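Local atomic coordinates of nucleoside permease NupG (PDB entry 7DLA), a protein that imports purine and pyrimidine nucleosides across the bacterial inner membrane, using the proton motive force to drive their uptake by symport. Residues I116-R120 / L179-P183; F143-W148 / I255-Q261; A290-R294 / M315-A321; F295-Y300 / Q381-F387. The protein carries 1 engineered substitution. All coordinates share one frame; numbering follows the deposited sequence.

Contact 1. Residues I116-R120 / L179-P183; sequences ISYYR and LPHIP
Ile182 is the knob of this contact: its side chain pushes into the hollow between Ile116 and Tyr119, two residues one turn apart on the end of helix 92-122. Its CG1 meets Ile116 CG1 at 4.1 Å, the two side chains crossing at about a right angle. Further out, Ile182 CD1 lies 3.4 Å from Tyr119 CD2, and here the side chains slide past each other in opposite directions. Tyr119 has its CG trans to the backbone N (chi1 172°), which swings the phenol out toward the loop. Pro183 comes in over one face of that ring, with CD 3.7 Å from the ring centroid and 30° off the normal, a CH-pi contact. On the Leu179 side of the knob, Ile116 CG2 rests against Leu179 CD1 at 3.6 Å, and Ile116 CD1, at the end of the first branch, touches the same methyl. The loop is also held by its carbonyls, since Leu179 O accepts from Lys69 and Ile182 O bonds to Ser67 OG. Helix 68-86 closes over Ile116 through Ala68 and Tyr72. This is the cytoplasmic side of the N-terminal half of a major facilitator transporter, where the linker leaving helix 160-177 toward the C-terminal half lies against the end of helix 92-122.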
# COMPACT_ATOMS: atom_id res chain seq x y z
N ILE A 116 5.69 -14.17 -12.74
CA ILE A 116 4.88 -14.92 -13.70
C ILE A 116 4.64 -14.12 -14.98
O ILE A 116 4.80 -14.64 -16.09
CB ILE A 116 3.55 -15.33 -13.04
CG1 ILE A 116 3.78 -16.55 -12.14
CG2 ILE A 116 2.53 -15.61 -14.10
CD1 ILE A 116 2.69 -16.79 -11.11
N SER A 117 4.25 -12.86 -14.84
CA SER A 117 3.95 -12.05 -16.01
C SER A 117 5.21 -11.75 -16.80
O SER A 117 5.19 -11.70 -18.04
CB SER A 117 3.25 -10.75 -15.60
OG SER A 117 2.29 -10.96 -14.58
N TYR A 118 6.33 -11.55 -16.11
CA TYR A 118 7.58 -11.33 -16.80
C TYR A 118 7.90 -12.51 -17.68
O TYR A 118 8.00 -12.36 -18.90
CB TYR A 118 8.70 -11.09 -15.79
CG TYR A 118 8.60 -9.74 -15.17
CD1 TYR A 118 7.43 -9.00 -15.25
CD2 TYR A 118 9.66 -9.20 -14.51
CE1 TYR A 118 7.32 -7.78 -14.65
CE2 TYR A 118 9.58 -7.97 -13.93
CZ TYR A 118 8.42 -7.26 -13.99
OH TYR A 118 8.38 -6.01 -13.41
N TYR A 119 8.05 -13.69 -17.11
CA TYR A 119 8.41 -14.90 -17.89
C TYR A 119 7.42 -15.13 -19.02
O TYR A 119 7.82 -15.54 -20.09
CB TYR A 119 8.36 -16.12 -16.98
CG TYR A 119 8.53 -17.45 -17.66
CD1 TYR A 119 9.78 -17.96 -17.93
CD2 TYR A 119 7.44 -18.23 -17.98
CE1 TYR A 119 9.94 -19.19 -18.54
CE2 TYR A 119 7.58 -19.47 -18.58
CZ TYR A 119 8.84 -19.95 -18.87
OH TYR A 119 9.02 -21.15 -19.47
N ARG A 120 6.14 -14.89 -18.76
CA ARG A 120 5.08 -15.12 -19.77
C ARG A 120 5.34 -14.29 -21.02
O ARG A 120 5.16 -14.82 -22.09
CB ARG A 120 3.75 -14.65 -19.20
CG ARG A 120 2.89 -15.77 -18.64
CD ARG A 120 2.77 -16.92 -19.61
NE ARG A 120 1.72 -16.65 -20.57
CZ ARG A 120 1.12 -17.59 -21.27
NH1 ARG A 120 1.47 -18.85 -21.10
NH2 ARG A 120 0.17 -17.27 -22.12
N LEU A 179 -2.84 -21.25 -15.64
CA LEU A 179 -1.55 -20.73 -16.00
C LEU A 179 -0.72 -21.84 -16.62
O LEU A 179 -0.98 -23.04 -16.40
CB LEU A 179 -0.89 -20.14 -14.77
CG LEU A 179 -1.09 -18.64 -14.50
CD1 LEU A 179 -0.02 -18.15 -13.60
CD2 LEU A 179 -1.08 -17.83 -15.76
N PRO A 180 0.23 -21.48 -17.48
CA PRO A 180 1.17 -22.46 -17.99
C PRO A 180 2.31 -22.64 -17.02
O PRO A 180 2.54 -21.82 -16.11
CB PRO A 180 1.64 -21.85 -19.31
CG PRO A 180 0.67 -20.75 -19.54
CD PRO A 180 0.34 -20.24 -18.22
N HIS A 181 2.99 -23.76 -17.20
CA HIS A 181 4.00 -24.14 -16.24
C HIS A 181 5.08 -23.07 -16.23
O HIS A 181 5.78 -22.86 -17.24
CB HIS A 181 4.58 -25.51 -16.57
CG HIS A 181 5.69 -25.92 -15.66
ND1 HIS A 181 6.93 -26.30 -16.11
CD2 HIS A 181 5.73 -26.02 -14.31
CE1 HIS A 181 7.69 -26.63 -15.08
NE2 HIS A 181 6.98 -26.46 -13.97
N ILE A 182 5.16 -22.35 -15.13
CA ILE A 182 6.21 -21.35 -14.92
C ILE A 182 7.37 -22.07 -14.23
O ILE A 182 7.25 -22.44 -13.05
CB ILE A 182 5.70 -20.17 -14.09
CG1 ILE A 182 4.44 -19.61 -14.78
CG2 ILE A 182 6.79 -19.13 -13.94
CD1 ILE A 182 4.66 -19.28 -16.23
N PRO A 183 8.49 -22.32 -14.93
CA PRO A 183 9.52 -23.17 -14.33
C PRO A 183 10.10 -22.49 -13.11
O PRO A 183 9.93 -21.29 -12.89
CB PRO A 183 10.56 -23.28 -15.45
CG PRO A 183 10.46 -21.99 -16.07
CD PRO A 183 8.99 -21.74 -16.18

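Contact 2. Residues F143-W148 / I255-Q261; sequences FIMAMW and IIMSISQ
Trp148 and Ser258 make the polar link between these two antiparallel helices, whose segment axes run at 171° and pass 9.2 Å apart. The indole NE1-H points at Ser258 OG, 3.3 Å away and near the ring plane, in a weak hydrogen bond with an N-H...O angle of 155°. Ile255 CD1 lies 3.8 Å from Trp148 CD1 and also packs on the tryptophan backbone at CA. The preceding residue, Met147, reaches across the interface: its chain is extended through chi2 and bends only at chi3 (53°), which brings CE onto the backbone of Ser258 beside CA and N, while Met147 SD sits 3.9 Å from Gln261 CG. One turn back from Trp148, Ile144 uses both branches, CG2 against Ser258 CB at 3.8 Å and CD1 against Gln261 CB at 3.6 Å.

Behind this first shell, Ser258 OG is turned by its own helix. It donates to Ile255 O from above the carbonyl plane, which leaves OG to act as acceptor for the indole N-H. Gln261 also packs on Asn228, and Phe143 on Trp18 of helix 3-19. The side chains of Met257 and Ser260 touch Met315 of helix 305-335.

The pair joins the N- and C-terminal halves of the transporter, the fifth transmembrane helix against the eighth. With a single weak cross-link in an otherwise mostly apolar surface, the seam is consistent with two halves that must shift against each other during alternating access.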
# COMPACT_ATOMS: atom_id res chain seq x y z
N PHE A 143 -8.47 -2.42 -8.69
CA PHE A 143 -8.48 -1.77 -7.39
C PHE A 143 -9.52 -0.64 -7.33
O PHE A 143 -10.41 -0.65 -6.47
CB PHE A 143 -7.09 -1.22 -7.07
CG PHE A 143 -6.82 -1.12 -5.60
CD1 PHE A 143 -6.37 -2.23 -4.90
CD2 PHE A 143 -6.97 0.07 -4.91
CE1 PHE A 143 -6.10 -2.17 -3.55
CE2 PHE A 143 -6.72 0.13 -3.56
CZ PHE A 143 -6.28 -0.99 -2.88
N ILE A 144 -9.39 0.36 -8.22
CA ILE A 144 -10.30 1.52 -8.13
C ILE A 144 -11.76 1.11 -8.35
O ILE A 144 -12.66 1.64 -7.69
CB ILE A 144 -9.87 2.66 -9.07
CG1 ILE A 144 -8.41 3.07 -8.79
CG2 ILE A 144 -10.85 3.83 -8.99
CD1 ILE A 144 -7.92 4.32 -9.56
N MET A 145 -12.01 0.15 -9.23
CA MET A 145 -13.38 -0.30 -9.41
C MET A 145 -13.87 -1.06 -8.20
O MET A 145 -15.03 -0.92 -7.84
CB MET A 145 -13.48 -1.17 -10.64
CG MET A 145 -14.22 -0.54 -11.77
SD MET A 145 -14.26 -1.85 -13.00
CE MET A 145 -14.77 -3.23 -11.96
N ALA A 146 -13.03 -1.91 -7.58
CA ALA A 146 -13.49 -2.61 -6.38
C ALA A 146 -13.91 -1.62 -5.32
O ALA A 146 -14.97 -1.78 -4.69
CB ALA A 146 -12.41 -3.55 -5.85
N MET A 147 -13.12 -0.56 -5.13
CA MET A 147 -13.52 0.54 -4.26
C MET A 147 -14.87 1.10 -4.69
O MET A 147 -15.78 1.27 -3.86
CB MET A 147 -12.46 1.63 -4.31
CG MET A 147 -11.17 1.32 -3.54
SD MET A 147 -9.82 2.50 -3.85
CE MET A 147 -10.64 4.03 -3.48
N TRP A 148 -15.01 1.39 -5.98
CA TRP A 148 -16.26 1.95 -6.49
C TRP A 148 -17.44 1.03 -6.21
O TRP A 148 -18.53 1.48 -5.82
CB TRP A 148 -16.14 2.20 -7.99
CG TRP A 148 -15.45 3.46 -8.34
CD1 TRP A 148 -14.44 4.07 -7.64
CD2 TRP A 148 -15.65 4.25 -9.51
NE1 TRP A 148 -14.03 5.20 -8.29
CE2 TRP A 148 -14.75 5.33 -9.45
CE3 TRP A 148 -16.51 4.15 -10.60
CZ2 TRP A 148 -14.69 6.30 -10.43
CZ3 TRP A 148 -16.45 5.12 -11.58
CH2 TRP A 148 -15.55 6.18 -11.49
N ILE A 255 -15.56 6.45 -2.98
CA ILE A 255 -15.62 7.12 -4.28
C ILE A 255 -14.76 8.38 -4.29
O ILE A 255 -14.14 8.71 -5.30
CB ILE A 255 -17.08 7.42 -4.65
CG1 ILE A 255 -17.89 6.14 -4.54
CG2 ILE A 255 -17.19 7.93 -6.07
CD1 ILE A 255 -17.28 5.03 -5.33
N ILE A 256 -14.70 9.10 -3.17
CA ILE A 256 -13.87 10.31 -3.14
C ILE A 256 -12.40 9.96 -2.93
O ILE A 256 -11.51 10.50 -3.62
CB ILE A 256 -14.39 11.27 -2.06
CG1 ILE A 256 -15.89 11.51 -2.29
CG2 ILE A 256 -13.55 12.57 -2.04
CD1 ILE A 256 -16.23 11.99 -3.70
N MET A 257 -12.12 9.03 -2.01
CA MET A 257 -10.78 8.50 -1.82
C MET A 257 -10.20 7.94 -3.11
O MET A 257 -8.99 7.97 -3.28
CB MET A 257 -10.78 7.43 -0.72
CG MET A 257 -11.18 7.94 0.67
SD MET A 257 -9.97 9.04 1.49
CE MET A 257 -8.51 8.03 1.71
N SER A 258 -11.02 7.41 -4.02
CA SER A 258 -10.44 6.83 -5.23
C SER A 258 -9.57 7.83 -5.99
O SER A 258 -8.52 7.46 -6.54
CB SER A 258 -11.55 6.30 -6.13
OG SER A 258 -12.37 7.38 -6.51
N ILE A 259 -9.99 9.10 -6.01
CA ILE A 259 -9.21 10.15 -6.65
C ILE A 259 -7.78 10.10 -6.18
O ILE A 259 -6.85 10.45 -6.92
CB ILE A 259 -9.86 11.52 -6.41
CG1 ILE A 259 -11.33 11.45 -6.81
CG2 ILE A 259 -9.11 12.62 -7.15
CD1 ILE A 259 -12.04 12.75 -6.67
N SER A 260 -7.56 9.59 -4.96
CA SER A 260 -6.21 9.36 -4.48
C SER A 260 -5.46 8.38 -5.38
O SER A 260 -4.35 8.69 -5.85
CB SER A 260 -6.25 8.87 -3.03
OG SER A 260 -6.84 9.86 -2.18
N GLN A 261 -6.06 7.21 -5.67
CA GLN A 261 -5.39 6.21 -6.51
C GLN A 261 -5.29 6.68 -7.95
O GLN A 261 -4.27 6.45 -8.63
CB GLN A 261 -6.14 4.90 -6.45
CG GLN A 261 -6.81 4.69 -5.15
CD GLN A 261 -5.86 4.76 -4.01
OE1 GLN A 261 -6.08 5.50 -3.05
NE2 GLN A 261 -4.83 3.94 -4.07

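Contact 3. Residues A290-R294 / M315-A321; sequences AWILR and MIVYGCA
The ninth and tenth transmembrane helices, neighbours in the C-terminal bundle, meet here as an antiparallel pair; Ala290 and Ala321 let them come close, with CB to CB at 3.7 Å. The segment axes pass 8.6 Å apart. Val317 CG1 leans on the same alanine, 3.7 Å from Ala290 CB, and reaches Leu293 CB beyond it, while Cys320 SG touches Ala290 CB as well.

Trp291 lays its indole over Ala321. The Ala321 methyl, CB, stands almost squarely above the five-membered ring of Trp291, 3.7 Å from its centroid and 8° off the normal, a clean CH-pi contact. Further along, Trp291 CH2 is 3.8 Å from Tyr318 CE1; the two side chains run side by side and point the same way, although their ring planes stand at 88°.

In the twelve-helix major facilitator fold this pair belongs to the C-terminal half, and Arg294 ties it inward. Its CG is trans to the backbone N, which carries the guanidinium over to Tyr318: Tyr318 CB sits over the centre of one face, 3.6 Å above it, and the guanidinium and phenol ring planes are 31° apart. Met315 CE packs 3.6 Å from Arg294 NH1. The buried guanidinium is well supplied with partners, NH1 bonding to Ser314 OG and NH2 to both Thr227 and Ser260. Tyr318 OH, in turn, is hydrogen-bonded to Asn228 ND2 of helix 226-236, on the seventh transmembrane helix.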
# COMPACT_ATOMS: atom_id res chain seq x y z
N ALA A 290 4.39 17.76 -0.18
CA ALA A 290 3.04 17.39 -0.56
C ALA A 290 2.30 16.69 0.59
O ALA A 290 1.09 16.88 0.75
CB ALA A 290 3.08 16.50 -1.81
N TRP A 291 3.01 15.89 1.39
CA TRP A 291 2.34 15.26 2.54
C TRP A 291 1.80 16.30 3.51
O TRP A 291 0.70 16.13 4.07
CB TRP A 291 3.27 14.30 3.27
CG TRP A 291 3.37 12.96 2.62
CD1 TRP A 291 4.44 12.42 1.97
CD2 TRP A 291 2.30 12.00 2.51
NE1 TRP A 291 4.12 11.16 1.49
CE2 TRP A 291 2.81 10.89 1.81
CE3 TRP A 291 0.97 11.97 2.94
CZ2 TRP A 291 2.04 9.76 1.53
CZ3 TRP A 291 0.19 10.84 2.66
CH2 TRP A 291 0.73 9.75 1.96
N ILE A 292 2.56 17.37 3.75
CA ILE A 292 2.06 18.47 4.57
C ILE A 292 0.73 18.94 4.02
O ILE A 292 -0.29 18.96 4.73
CB ILE A 292 3.06 19.64 4.59
CG1 ILE A 292 4.43 19.20 5.11
CG2 ILE A 292 2.49 20.81 5.42
CD1 ILE A 292 5.46 20.29 5.04
N LEU A 293 0.75 19.36 2.74
CA LEU A 293 -0.46 19.87 2.11
C LEU A 293 -1.62 18.89 2.21
O LEU A 293 -2.77 19.28 2.48
CB LEU A 293 -0.19 20.17 0.65
CG LEU A 293 0.32 21.53 0.25
CD1 LEU A 293 1.10 21.30 -1.02
CD2 LEU A 293 -0.87 22.42 -0.03
N ARG A 294 -1.35 17.61 2.00
CA ARG A 294 -2.37 16.58 2.06
C ARG A 294 -3.06 16.60 3.43
O ARG A 294 -4.27 16.85 3.53
CB ARG A 294 -1.72 15.22 1.78
CG ARG A 294 -2.57 14.07 1.24
CD ARG A 294 -3.58 13.53 2.24
NE ARG A 294 -4.18 12.27 1.80
CZ ARG A 294 -5.11 12.10 0.87
NH1 ARG A 294 -5.62 13.15 0.22
NH2 ARG A 294 -5.52 10.87 0.59
N MET A 315 -6.87 14.89 -2.19
CA MET A 315 -6.76 13.71 -3.06
C MET A 315 -5.70 13.85 -4.14
O MET A 315 -4.81 13.00 -4.26
CB MET A 315 -8.10 13.38 -3.69
CG MET A 315 -9.04 12.70 -2.80
SD MET A 315 -9.39 13.35 -1.19
CE MET A 315 -8.94 11.90 -0.25
N ILE A 316 -5.80 14.91 -4.95
CA ILE A 316 -4.83 15.14 -6.02
C ILE A 316 -3.41 15.16 -5.46
O ILE A 316 -2.50 14.50 -5.98
CB ILE A 316 -5.14 16.46 -6.75
CG1 ILE A 316 -6.53 16.43 -7.41
CG2 ILE A 316 -4.03 16.74 -7.77
CD1 ILE A 316 -6.66 15.36 -8.39
N VAL A 317 -3.21 15.93 -4.38
CA VAL A 317 -1.87 16.04 -3.80
C VAL A 317 -1.36 14.69 -3.34
O VAL A 317 -0.13 14.44 -3.33
CB VAL A 317 -1.86 17.07 -2.65
CG1 VAL A 317 -0.45 17.47 -2.36
CG2 VAL A 317 -2.55 18.32 -3.07
N TYR A 318 -2.26 13.79 -2.98
CA TYR A 318 -1.84 12.50 -2.46
C TYR A 318 -0.99 11.74 -3.47
O TYR A 318 -0.09 10.98 -3.08
CB TYR A 318 -3.07 11.66 -2.10
CG TYR A 318 -2.76 10.22 -1.81
CD1 TYR A 318 -2.29 9.82 -0.57
CD2 TYR A 318 -2.87 9.27 -2.80
CE1 TYR A 318 -1.99 8.49 -0.32
CE2 TYR A 318 -2.57 7.95 -2.56
CZ TYR A 318 -2.14 7.57 -1.33
OH TYR A 318 -1.85 6.24 -1.13
N GLY A 319 -1.26 11.90 -4.76
CA GLY A 319 -0.64 11.03 -5.73
C GLY A 319 0.84 11.31 -5.88
O GLY A 319 1.68 10.41 -5.81
N CYS A 320 1.17 12.58 -6.11
CA CYS A 320 2.55 13.01 -6.00
C CYS A 320 3.14 12.58 -4.65
O CYS A 320 4.13 11.85 -4.61
CB CYS A 320 2.61 14.52 -6.19
SG CYS A 320 3.98 15.25 -5.41
N ALA A 321 2.50 12.98 -3.54
CA ALA A 321 3.04 12.66 -2.22
C ALA A 321 3.44 11.19 -2.08
O ALA A 321 4.51 10.89 -1.54
CB ALA A 321 2.01 13.01 -1.15

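Contact 4. Residues F295-Y300 / Q381-F387; sequences FALFAY and QTVWLIF
Phe298 sets its edge against one face of Trp384 in a T-shaped stack, the centroid of the phenyl 5.0 Å from that of the six-membered indole ring and the planes at 79°. Phe298 CD2 leads, over the rim near CE2 and CZ2, while Phe298 CB covers the five-membered ring of Trp384 3.7 Å from its centroid, so ring edge and methylene both rest on that face. Phe295 has Phe387 CB over one of its faces, 3.9 Å from the ring centroid, and its CD1 comes obliquely to Trp384 CE3 at 3.8 Å. The Phe295 and Phe387 rings themselves meet at 45°.

Beside the aromatics, Ala299 CB touches both Trp384 CB, at 3.7 Å, and Leu385 CD2, at 3.6 Å. The same leucine methyl reaches on to Tyr300 CE1, just past the helix end. Gln381, stretched out beyond CG, brings NE2 to within 3.3 Å of Ala299 O, a hydrogen bond modelled at 136° whose acceptor position is uncertain.

Phe234 widens the cluster, turned edge-to-face with Trp384 and also meeting Phe298, and Ile226 packs on Phe295, Trp384 and Phe387. The arrangement lies toward the periplasmic ends of the ninth and twelfth transmembrane helices, an antiparallel pair with segment axes 8.0 Å apart, as in the C-terminal bundle of the major facilitator fold.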
# COMPACT_ATOMS: atom_id res chain seq x y z
N PHE A 295 -2.28 16.39 4.50
CA PHE A 295 -2.86 16.35 5.84
C PHE A 295 -3.49 17.70 6.22
O PHE A 295 -4.52 17.73 6.90
CB PHE A 295 -1.80 15.96 6.86
CG PHE A 295 -1.26 14.57 6.69
CD1 PHE A 295 -2.08 13.46 6.74
CD2 PHE A 295 0.12 14.36 6.53
CE1 PHE A 295 -1.57 12.17 6.61
CE2 PHE A 295 0.63 13.08 6.39
CZ PHE A 295 -0.22 11.99 6.43
N ALA A 296 -2.89 18.82 5.80
CA ALA A 296 -3.47 20.13 6.06
C ALA A 296 -4.85 20.27 5.42
O ALA A 296 -5.77 20.83 6.03
CB ALA A 296 -2.54 21.22 5.56
N LEU A 297 -5.00 19.78 4.18
CA LEU A 297 -6.28 19.90 3.49
C LEU A 297 -7.35 18.97 4.08
O LEU A 297 -8.55 19.30 4.06
CB LEU A 297 -6.05 19.65 2.00
CG LEU A 297 -5.40 20.79 1.22
CD1 LEU A 297 -5.16 20.37 -0.18
CD2 LEU A 297 -6.27 22.03 1.20
N PHE A 298 -6.94 17.80 4.58
CA PHE A 298 -7.83 16.93 5.35
C PHE A 298 -8.30 17.60 6.63
O PHE A 298 -9.46 17.44 7.04
CB PHE A 298 -7.09 15.64 5.67
CG PHE A 298 -7.47 14.49 4.81
CD1 PHE A 298 -7.62 14.65 3.44
CD2 PHE A 298 -7.51 13.20 5.34
CE1 PHE A 298 -7.93 13.57 2.65
CE2 PHE A 298 -7.79 12.12 4.55
CZ PHE A 298 -8.00 12.30 3.21
N ALA A 299 -7.40 18.33 7.31
CA ALA A 299 -7.72 19.02 8.55
C ALA A 299 -8.81 20.07 8.40
O ALA A 299 -9.60 20.28 9.33
CB ALA A 299 -6.46 19.66 9.12
N TYR A 300 -8.90 20.73 7.26
CA TYR A 300 -9.97 21.69 7.03
C TYR A 300 -11.02 21.20 6.05
O TYR A 300 -11.90 21.98 5.67
CB TYR A 300 -9.38 23.01 6.57
CG TYR A 300 -8.48 23.57 7.61
CD1 TYR A 300 -7.21 23.06 7.82
CD2 TYR A 300 -8.92 24.58 8.44
CE1 TYR A 300 -6.39 23.58 8.81
CE2 TYR A 300 -8.13 25.09 9.43
CZ TYR A 300 -6.86 24.59 9.61
OH TYR A 300 -6.07 25.12 10.61
N GLN A 381 -9.88 17.04 13.00
CA GLN A 381 -9.08 18.22 12.68
C GLN A 381 -7.72 18.16 13.39
O GLN A 381 -6.67 18.21 12.74
CB GLN A 381 -9.84 19.50 13.04
CG GLN A 381 -9.43 20.66 12.14
CD GLN A 381 -10.12 21.97 12.42
OE1 GLN A 381 -9.98 22.53 13.50
NE2 GLN A 381 -10.82 22.50 11.42
N THR A 382 -7.74 17.98 14.72
CA THR A 382 -6.50 17.85 15.50
C THR A 382 -5.66 16.65 15.06
O THR A 382 -4.43 16.75 15.00
CB THR A 382 -6.84 17.76 16.98
OG1 THR A 382 -7.48 18.98 17.35
CG2 THR A 382 -5.59 17.54 17.83
N VAL A 383 -6.28 15.50 14.81
CA VAL A 383 -5.53 14.35 14.31
C VAL A 383 -4.72 14.74 13.08
O VAL A 383 -3.48 14.56 13.03
CB VAL A 383 -6.50 13.18 14.02
CG1 VAL A 383 -5.78 11.97 13.53
CG2 VAL A 383 -7.30 12.83 15.27
N TRP A 384 -5.39 15.34 12.08
CA TRP A 384 -4.73 15.70 10.82
C TRP A 384 -3.70 16.80 11.02
O TRP A 384 -2.71 16.86 10.29
CB TRP A 384 -5.74 16.12 9.75
CG TRP A 384 -6.68 15.02 9.35
CD1 TRP A 384 -8.04 15.10 9.28
CD2 TRP A 384 -6.34 13.66 9.04
NE1 TRP A 384 -8.56 13.88 8.92
CE2 TRP A 384 -7.54 12.98 8.77
CE3 TRP A 384 -5.13 12.96 8.95
CZ2 TRP A 384 -7.58 11.64 8.41
CZ3 TRP A 384 -5.16 11.63 8.61
CH2 TRP A 384 -6.38 10.98 8.33
N LEU A 385 -3.91 17.70 11.98
CA LEU A 385 -2.89 18.70 12.25
C LEU A 385 -1.65 18.07 12.84
O LEU A 385 -0.54 18.42 12.44
CB LEU A 385 -3.42 19.82 13.15
CG LEU A 385 -4.49 20.72 12.50
CD1 LEU A 385 -4.94 21.85 13.42
CD2 LEU A 385 -4.01 21.29 11.16
N ILE A 386 -1.79 17.12 13.78
CA ILE A 386 -0.53 16.62 14.31
C ILE A 386 0.18 15.81 13.22
O ILE A 386 1.41 15.76 13.18
CB ILE A 386 -0.61 15.79 15.60
CG1 ILE A 386 -0.97 14.36 15.32
CG2 ILE A 386 -1.64 16.34 16.55
CD1 ILE A 386 -0.39 13.47 16.40
N PHE A 387 -0.58 15.23 12.28
CA PHE A 387 0.05 14.52 11.16
C PHE A 387 0.71 15.47 10.17
O PHE A 387 1.81 15.20 9.68
CB PHE A 387 -0.97 13.63 10.46
CG PHE A 387 -1.35 12.42 11.26
CD1 PHE A 387 -0.40 11.77 12.04
CD2 PHE A 387 -2.66 11.96 11.28
CE1 PHE A 387 -0.75 10.67 12.80
CE2 PHE A 387 -3.00 10.86 12.03
CZ PHE A 387 -2.05 10.22 12.80

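In the fold
Contacts 2, 3 and 4 all use helix 253-299 and form a continuous path from the seam between the two halves out through the C-terminal bundle. Contacts 2 and 3, with centres 16 Å apart, join where Ser260 OG lies 3.2 Å from Arg294 NH2; Met257 SD also packs on Met315 CE. Met315 CE then touches Phe298 CE1 at 3.5 Å, linking contact 3 to contact 4, whose centres are 13 Å apart. Contact 1 stands alone on the cytoplasmic side of the N-terminal half, its centre about 30 Å from that of contact 2 and 45 Å from that of contact 4. Of the four, contact 2 alone bridges the halves, between which major facilitator transporters carry their substrate.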